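Local coordinates for DNA repair protein RAD7 (Saccharomyces cerevisiae, PDB 5ZB2) that takes part in global genome nucleotide excision repair, which removes damage from nontranscribed DNA, as a component of the complex that also contains RAD16 and ABF1, at residues H115-P126 / T143-R154. Numbering follows the deposited sequence.
Sequences HESLLYIAEKLP and TWEKFFVIMKGR
Helix 115-124 and the 143-150 part of helix 141-150 run side by side 7° from parallel, their axes 9.7 Å apart, as successive convex-side helices of the leucine-rich-repeat solenoid that makes up this part of Rad7; Leu119 lies level with Phe147 and Ala122 with Met151. Apolar side chains fill the space between these neighbouring helices. Leu118, its CG anti to the backbone N (chi1 -173°), sends CD1 over one face of the Phe147 ring, 4.1 Å from the centroid, while Met151 CG covers the opposite face. The other branch of Leu118, CD2, meets Trp144 CZ3 at 3.7 Å. The Ala122 methyl sits among Phe147, Ile150 and Met151, with Ile150 CG2 3.6 Å from its CB. Toward the N-terminal end, His115 ND1 donates in its ring plane to Thr143 OG1 (3.0 Å, 170°), a hydroxyl also hydrogen-bonded to Asn140 OD1. Past its own helix, Arg154 turns NH1 and NH2 end-on to Ala122 O, each at 3.1 Å, in the last turn of helix 115-124, with Met151 SD over a guanidinium face. A leucine in place of Arg154 would probably leave the Ala122 carbonyl without these two donors. A water accepts from Arg154 NE and donates to Pro126 O at 2.7 Å.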
ATOM      1  N   HIS A 115       9.787  -5.214   5.695  1.00 37.41           N
ATOM      2  CA  HIS A 115      10.751  -4.123   5.600  1.00 40.91           C
ATOM      3  C   HIS A 115      10.052  -2.772   5.479  1.00 40.99           C
ATOM      4  O   HIS A 115      10.279  -1.861   6.281  1.00 39.00           O
ATOM      5  CB  HIS A 115      11.671  -4.380   4.402  1.00 43.07           C
ATOM      6  CG  HIS A 115      12.685  -3.304   4.159  1.00 52.48           C
ATOM      7  ND1 HIS A 115      13.982  -3.384   4.621  1.00 54.00           N
ATOM      8  CD2 HIS A 115      12.603  -2.140   3.472  1.00 61.41           C
ATOM      9  CE1 HIS A 115      14.650  -2.309   4.240  1.00 51.73           C
ATOM     10  NE2 HIS A 115      13.835  -1.538   3.543  1.00 53.04           N
ATOM     11  N   GLU A 116       9.187  -2.630   4.474  1.00 40.96           N
ATOM     12  CA  GLU A 116       8.515  -1.355   4.252  1.00 41.92           C
ATOM     13  C   GLU A 116       7.642  -0.975   5.443  1.00 38.08           C
ATOM     14  O   GLU A 116       7.595   0.195   5.835  1.00 37.10           O
ATOM     15  CB  GLU A 116       7.688  -1.424   2.967  1.00 39.84           C
ATOM     16  CG  GLU A 116       6.904  -0.164   2.649  1.00 42.63           C
ATOM     17  CD  GLU A 116       6.133  -0.276   1.343  1.00 44.92           C
ATOM     18  OE1 GLU A 116       6.239   0.653   0.519  1.00 46.37           O
ATOM     19  OE2 GLU A 116       5.429  -1.291   1.137  1.00 41.36           O
ATOM     20  N   SER A 117       6.946  -1.951   6.032  1.00 38.46           N
ATOM     21  CA  SER A 117       6.102  -1.663   7.189  1.00 37.98           C
ATOM     22  C   SER A 117       6.928  -1.123   8.350  1.00 35.86           C
ATOM     23  O   SER A 117       6.531  -0.156   9.009  1.00 34.91           O
ATOM     24  CB  SER A 117       5.348  -2.922   7.621  1.00 35.06           C
ATOM     25  OG  SER A 117       4.573  -3.444   6.564  1.00 39.34           O
ATOM     26  N   LEU A 118       8.085  -1.737   8.611  1.00 36.39           N
ATOM     27  CA  LEU A 118       8.910  -1.323   9.741  1.00 37.33           C
ATOM     28  C   LEU A 118       9.446   0.092   9.551  1.00 37.74           C
ATOM     29  O   LEU A 118       9.487   0.878  10.504  1.00 34.26           O
ATOM     30  CB  LEU A 118      10.060  -2.312   9.938  1.00 36.77           C
ATOM     31  CG  LEU A 118      10.926  -2.126  11.184  1.00 38.60           C
ATOM     32  CD1 LEU A 118      10.093  -2.183  12.461  1.00 35.86           C
ATOM     33  CD2 LEU A 118      12.033  -3.175  11.211  1.00 37.49           C
ATOM     34  N   LEU A 119       9.862   0.438   8.326  1.00 37.53           N
ATOM     35  CA  LEU A 119      10.408   1.771   8.083  1.00 40.86           C
ATOM     36  C   LEU A 119       9.317   2.838   8.056  1.00 39.71           C
ATOM     37  O   LEU A 119       9.580   3.996   8.398  1.00 40.91           O
ATOM     38  CB  LEU A 119      11.205   1.780   6.778  1.00 43.52           C
ATOM     39  CG  LEU A 119      12.363   0.778   6.702  1.00 45.47           C
ATOM     40  CD1 LEU A 119      13.173   0.990   5.433  1.00 52.30           C
ATOM     41  CD2 LEU A 119      13.268   0.860   7.922  1.00 46.05           C
ATOM     42  N   TYR A 120       8.095   2.481   7.658  1.00 34.65           N
ATOM     43  CA  TYR A 120       6.974   3.405   7.817  1.00 38.99           C
ATOM     44  C   TYR A 120       6.789   3.778   9.284  1.00 39.01           C
ATOM     45  O   TYR A 120       6.612   4.954   9.623  1.00 40.38           O
ATOM     46  CB  TYR A 120       5.693   2.779   7.266  1.00 39.27           C
ATOM     47  CG  TYR A 120       5.321   3.192   5.862  1.00 42.88           C
ATOM     48  CD1 TYR A 120       6.098   2.820   4.772  1.00 44.85           C
ATOM     49  CD2 TYR A 120       4.164   3.925   5.621  1.00 42.62           C
ATOM     50  CE1 TYR A 120       5.744   3.183   3.483  1.00 47.30           C
ATOM     51  CE2 TYR A 120       3.801   4.291   4.339  1.00 45.48           C
ATOM     52  CZ  TYR A 120       4.593   3.918   3.274  1.00 48.39           C
ATOM     53  OH  TYR A 120       4.228   4.284   2.000  1.00 48.42           O
ATOM     54  N   ILE A 121       6.821   2.779  10.170  1.00 37.14           N
ATOM     55  CA  ILE A 121       6.649   3.030  11.600  1.00 37.80           C
ATOM     56  C   ILE A 121       7.723   3.987  12.105  1.00 38.07           C
ATOM     57  O   ILE A 121       7.433   4.956  12.815  1.00 37.27           O
ATOM     58  CB  ILE A 121       6.663   1.700  12.374  1.00 36.63           C
ATOM     59  CG1 ILE A 121       5.381   0.925  12.083  1.00 34.78           C
ATOM     60  CG2 ILE A 121       6.820   1.929  13.881  1.00 36.05           C
ATOM     61  CD1 ILE A 121       5.410  -0.506  12.547  1.00 36.51           C
ATOM     62  N   ALA A 122       8.980   3.726  11.748  1.00 37.38           N
ATOM     63  CA  ALA A 122      10.078   4.552  12.242  1.00 39.41           C
ATOM     64  C   ALA A 122      10.042   5.966  11.671  1.00 40.96           C
ATOM     65  O   ALA A 122      10.444   6.916  12.352  1.00 41.05           O
ATOM     66  CB  ALA A 122      11.416   3.895  11.908  1.00 37.90           C
ATOM     67  N   GLU A 123       9.574   6.131  10.432  1.00 42.48           N
ATOM     68  CA  GLU A 123       9.682   7.417   9.754  1.00 43.63           C
ATOM     69  C   GLU A 123       8.406   8.249   9.793  1.00 42.05           C
ATOM     70  O   GLU A 123       8.486   9.468   9.620  1.00 44.84           O
ATOM     71  CB  GLU A 123      10.105   7.204   8.298  1.00 47.57           C
ATOM     72  CG  GLU A 123      11.504   6.608   8.172  1.00 52.59           C
ATOM     73  CD  GLU A 123      11.988   6.507   6.740  1.00 63.32           C
ATOM     74  OE1 GLU A 123      11.148   6.322   5.832  1.00 66.46           O
ATOM     75  OE2 GLU A 123      13.215   6.612   6.522  1.00 65.82           O
ATOM     76  N   LYS A 124       7.245   7.639  10.026  1.00 41.13           N
ATOM     77  CA  LYS A 124       5.984   8.371  10.024  1.00 43.53           C
ATOM     78  C   LYS A 124       5.441   8.644  11.419  1.00 43.30           C
ATOM     79  O   LYS A 124       4.494   9.428  11.550  1.00 42.20           O
ATOM     80  CB  LYS A 124       4.928   7.606   9.215  1.00 43.10           C
ATOM     81  CG  LYS A 124       5.318   7.344   7.764  1.00 45.26           C
ATOM     82  CD  LYS A 124       5.567   8.631   7.012  1.00 53.77           C
ATOM     83  CE  LYS A 124       6.038   8.358   5.606  1.00 65.84           C
ATOM     84  NZ  LYS A 124       6.450   9.615   4.918  1.00 68.04           N
ATOM     85  N   LEU A 125       6.001   8.015  12.453  1.00 40.93           N
ATOM     86  CA  LEU A 125       5.580   8.256  13.827  1.00 42.17           C
ATOM     87  C   LEU A 125       6.664   9.059  14.536  1.00 42.32           C
ATOM     88  O   LEU A 125       7.509   8.482  15.232  1.00 41.01           O
ATOM     89  CB  LEU A 125       5.312   6.936  14.554  1.00 42.05           C
ATOM     90  CG  LEU A 125       4.224   6.055  13.942  1.00 40.87           C
ATOM     91  CD1 LEU A 125       4.134   4.740  14.700  1.00 41.54           C
ATOM     92  CD2 LEU A 125       2.876   6.761  13.934  1.00 43.20           C
ATOM     93  N   PRO A 126       6.673  10.387  14.386  1.00 44.06           N
ATOM     94  CA  PRO A 126       7.807  11.173  14.898  1.00 45.22           C
ATOM     95  C   PRO A 126       7.924  11.175  16.412  1.00 44.86           C
ATOM     96  O   PRO A 126       9.020  11.432  16.924  1.00 43.24           O
ATOM     97  CB  PRO A 126       7.527  12.583  14.362  1.00 45.69           C
ATOM     98  CG  PRO A 126       6.043  12.629  14.197  1.00 48.45           C
ATOM     99  CD  PRO A 126       5.637  11.240  13.778  1.00 44.92           C
ATOM    100  N   THR A 143      17.808  -5.223   7.722  1.00 39.32           N
ATOM    101  CA  THR A 143      16.694  -4.308   7.938  1.00 38.75           C
ATOM    102  C   THR A 143      16.681  -3.795   9.371  1.00 38.51           C
ATOM    103  O   THR A 143      16.434  -2.605   9.604  1.00 39.63           O
ATOM    104  CB  THR A 143      15.372  -4.994   7.601  1.00 38.49           C
ATOM    105  OG1 THR A 143      15.404  -5.439   6.242  1.00 38.38           O
ATOM    106  CG2 THR A 143      14.206  -4.032   7.783  1.00 39.16           C
ATOM    107  N   TRP A 144      16.953  -4.670  10.344  1.00 37.28           N
ATOM    108  CA  TRP A 144      17.037  -4.223  11.732  1.00 38.35           C
ATOM    109  C   TRP A 144      18.020  -3.069  11.870  1.00 37.51           C
ATOM    110  O   TRP A 144      17.730  -2.067  12.533  1.00 36.80           O
ATOM    111  CB  TRP A 144      17.441  -5.384  12.646  1.00 36.99           C
ATOM    112  CG  TRP A 144      16.352  -6.393  12.861  1.00 37.35           C
ATOM    113  CD1 TRP A 144      16.411  -7.734  12.605  1.00 35.79           C
ATOM    114  CD2 TRP A 144      15.036  -6.141  13.370  1.00 35.98           C
ATOM    115  NE1 TRP A 144      15.216  -8.330  12.927  1.00 35.36           N
ATOM    116  CE2 TRP A 144      14.356  -7.374  13.399  1.00 34.83           C
ATOM    117  CE3 TRP A 144      14.369  -4.991  13.805  1.00 35.39           C
ATOM    118  CZ2 TRP A 144      13.044  -7.490  13.841  1.00 35.23           C
ATOM    119  CZ3 TRP A 144      13.061  -5.110  14.247  1.00 36.34           C
ATOM    120  CH2 TRP A 144      12.414  -6.350  14.260  1.00 35.63           C
ATOM    121  N   GLU A 145      19.190  -3.190  11.241  1.00 40.25           N
ATOM    122  CA  GLU A 145      20.184  -2.122  11.305  1.00 43.08           C
ATOM    123  C   GLU A 145      19.609  -0.806  10.791  1.00 41.61           C
ATOM    124  O   GLU A 145      19.745   0.237  11.441  1.00 40.41           O
ATOM    125  CB  GLU A 145      21.433  -2.508  10.513  1.00 47.58           C
ATOM    126  CG  GLU A 145      22.516  -1.433  10.542  1.00 55.71           C
ATOM    127  CD  GLU A 145      23.847  -1.900   9.978  1.00 63.53           C
ATOM    128  OE1 GLU A 145      23.915  -3.021   9.429  1.00 64.63           O
ATOM    129  OE2 GLU A 145      24.831  -1.136  10.083  1.00 78.16           O
ATOM    130  N   LYS A 146      18.969  -0.833   9.618  1.00 40.28           N
ATOM    131  CA  LYS A 146      18.396   0.393   9.070  1.00 40.11           C
ATOM    132  C   LYS A 146      17.366   0.992  10.019  1.00 39.05           C
ATOM    133  O   LYS A 146      17.304   2.215  10.190  1.00 38.34           O
ATOM    134  CB  LYS A 146      17.761   0.122   7.709  1.00 42.66           C
ATOM    135  CG  LYS A 146      18.752  -0.202   6.613  1.00 46.55           C
ATOM    136  CD  LYS A 146      18.076  -0.228   5.253  1.00 63.34           C
ATOM    137  CE  LYS A 146      19.028  -0.696   4.165  1.00 65.44           C
ATOM    138  NZ  LYS A 146      19.430  -2.119   4.349  1.00 61.62           N
ATOM    139  N   PHE A 147      16.549   0.146  10.644  1.00 38.38           N
ATOM    140  CA  PHE A 147      15.534   0.644  11.566  1.00 37.95           C
ATOM    141  C   PHE A 147      16.170   1.324  12.774  1.00 38.46           C
ATOM    142  O   PHE A 147      15.693   2.371  13.226  1.00 37.87           O
ATOM    143  CB  PHE A 147      14.625  -0.507  12.001  1.00 35.80           C
ATOM    144  CG  PHE A 147      13.747  -0.179  13.170  1.00 34.07           C
ATOM    145  CD1 PHE A 147      12.608   0.583  13.006  1.00 35.74           C
ATOM    146  CD2 PHE A 147      14.060  -0.644  14.436  1.00 36.10           C
ATOM    147  CE1 PHE A 147      11.799   0.883  14.080  1.00 37.29           C
ATOM    148  CE2 PHE A 147      13.254  -0.349  15.512  1.00 36.26           C
ATOM    149  CZ  PHE A 147      12.119   0.413  15.335  1.00 37.22           C
ATOM    150  N   PHE A 148      17.254   0.753  13.305  1.00 36.42           N
ATOM    151  CA  PHE A 148      17.892   1.337  14.484  1.00 38.54           C
ATOM    152  C   PHE A 148      18.629   2.629  14.148  1.00 39.98           C
ATOM    153  O   PHE A 148      18.675   3.542  14.979  1.00 39.08           O
ATOM    154  CB  PHE A 148      18.844   0.326  15.118  1.00 35.08           C
ATOM    155  CG  PHE A 148      18.153  -0.893  15.663  1.00 36.03           C
ATOM    156  CD1 PHE A 148      16.999  -0.771  16.415  1.00 34.74           C
ATOM    157  CD2 PHE A 148      18.649  -2.160  15.410  1.00 35.79           C
ATOM    158  CE1 PHE A 148      16.359  -1.888  16.913  1.00 32.67           C
ATOM    159  CE2 PHE A 148      18.011  -3.277  15.902  1.00 34.84           C
ATOM    160  CZ  PHE A 148      16.866  -3.141  16.653  1.00 33.60           C
ATOM    161  N   VAL A 149      19.203   2.736  12.948  1.00 40.34           N
ATOM    162  CA  VAL A 149      19.802   4.003  12.532  1.00 41.93           C
ATOM    163  C   VAL A 149      18.745   5.101  12.515  1.00 42.28           C
ATOM    164  O   VAL A 149      18.963   6.210  13.017  1.00 43.49           O
ATOM    165  CB  VAL A 149      20.485   3.852  11.161  1.00 41.55           C
ATOM    166  CG1 VAL A 149      20.947   5.207  10.622  1.00 40.49           C
ATOM    167  CG2 VAL A 149      21.668   2.898  11.259  1.00 41.01           C
ATOM    168  N   ILE A 150      17.575   4.803  11.945  1.00 41.27           N
ATOM    169  CA  ILE A 150      16.501   5.789  11.876  1.00 42.35           C
ATOM    170  C   ILE A 150      16.016   6.170  13.267  1.00 43.96           C
ATOM    171  O   ILE A 150      15.606   7.314  13.495  1.00 46.50           O
ATOM    172  CB  ILE A 150      15.346   5.253  11.005  1.00 42.93           C
ATOM    173  CG1 ILE A 150      15.813   5.102   9.555  1.00 43.29           C
ATOM    174  CG2 ILE A 150      14.130   6.182  11.075  1.00 44.28           C
ATOM    175  CD1 ILE A 150      14.828   4.397   8.657  1.00 43.80           C
ATOM    176  N   MET A 151      16.032   5.228  14.210  1.00 41.56           N
ATOM    177  CA  MET A 151      15.558   5.479  15.566  1.00 43.96           C
ATOM    178  C   MET A 151      16.666   5.944  16.506  1.00 44.87           C
ATOM    179  O   MET A 151      16.417   6.098  17.705  1.00 46.59           O
ATOM    180  CB  MET A 151      14.905   4.210  16.139  1.00 41.65           C
ATOM    181  CG  MET A 151      13.650   3.746  15.401  1.00 41.52           C
ATOM    182  SD  MET A 151      12.318   4.967  15.407  1.00 38.24           S
ATOM    183  CE  MET A 151      11.917   5.035  17.152  1.00 41.71           C
ATOM    184  N   LYS A 152      17.873   6.162  15.993  1.00 45.27           N
ATOM    185  CA  LYS A 152      18.999   6.597  16.808  1.00 47.71           C
ATOM    186  C   LYS A 152      18.611   7.775  17.694  1.00 49.02           C
ATOM    187  O   LYS A 152      18.118   8.797  17.209  1.00 48.05           O
ATOM    188  CB  LYS A 152      20.163   6.977  15.890  1.00 48.01           C
ATOM    189  CG  LYS A 152      21.429   7.407  16.607  1.00 61.32           C
ATOM    190  CD  LYS A 152      22.528   7.745  15.612  1.00 63.91           C
ATOM    191  CE  LYS A 152      23.801   8.190  16.315  1.00 72.01           C
ATOM    192  NZ  LYS A 152      24.875   8.552  15.348  1.00 75.53           N
ATOM    193  N   GLY A 153      18.826   7.623  19.001  1.00 47.21           N
ATOM    194  CA  GLY A 153      18.551   8.682  19.947  1.00 48.15           C
ATOM    195  C   GLY A 153      17.095   8.867  20.312  1.00 49.76           C
ATOM    196  O   GLY A 153      16.798   9.676  21.202  1.00 48.60           O
ATOM    197  N   ARG A 154      16.175   8.152  19.664  1.00 48.78           N
ATOM    198  CA  ARG A 154      14.747   8.275  19.933  1.00 48.71           C
ATOM    199  C   ARG A 154      14.168   7.087  20.684  1.00 45.57           C
ATOM    200  O   ARG A 154      13.174   7.248  21.394  1.00 43.57           O
ATOM    201  CB  ARG A 154      13.970   8.431  18.619  1.00 49.97           C
ATOM    202  CG  ARG A 154      14.406   9.596  17.740  1.00 57.13           C
ATOM    203  CD  ARG A 154      13.949   9.384  16.298  1.00 51.89           C
ATOM    204  NE  ARG A 154      12.534   9.022  16.218  1.00 49.56           N
ATOM    205  CZ  ARG A 154      11.948   8.495  15.148  1.00 48.69           C
ATOM    206  NH1 ARG A 154      12.650   8.256  14.046  1.00 49.00           N
ATOM    207  NH2 ARG A 154      10.655   8.202  15.179  1.00 48.55           N
TER
HETATM  208  O   HOH W   1      10.600   9.529  17.926  1.00 49.38           O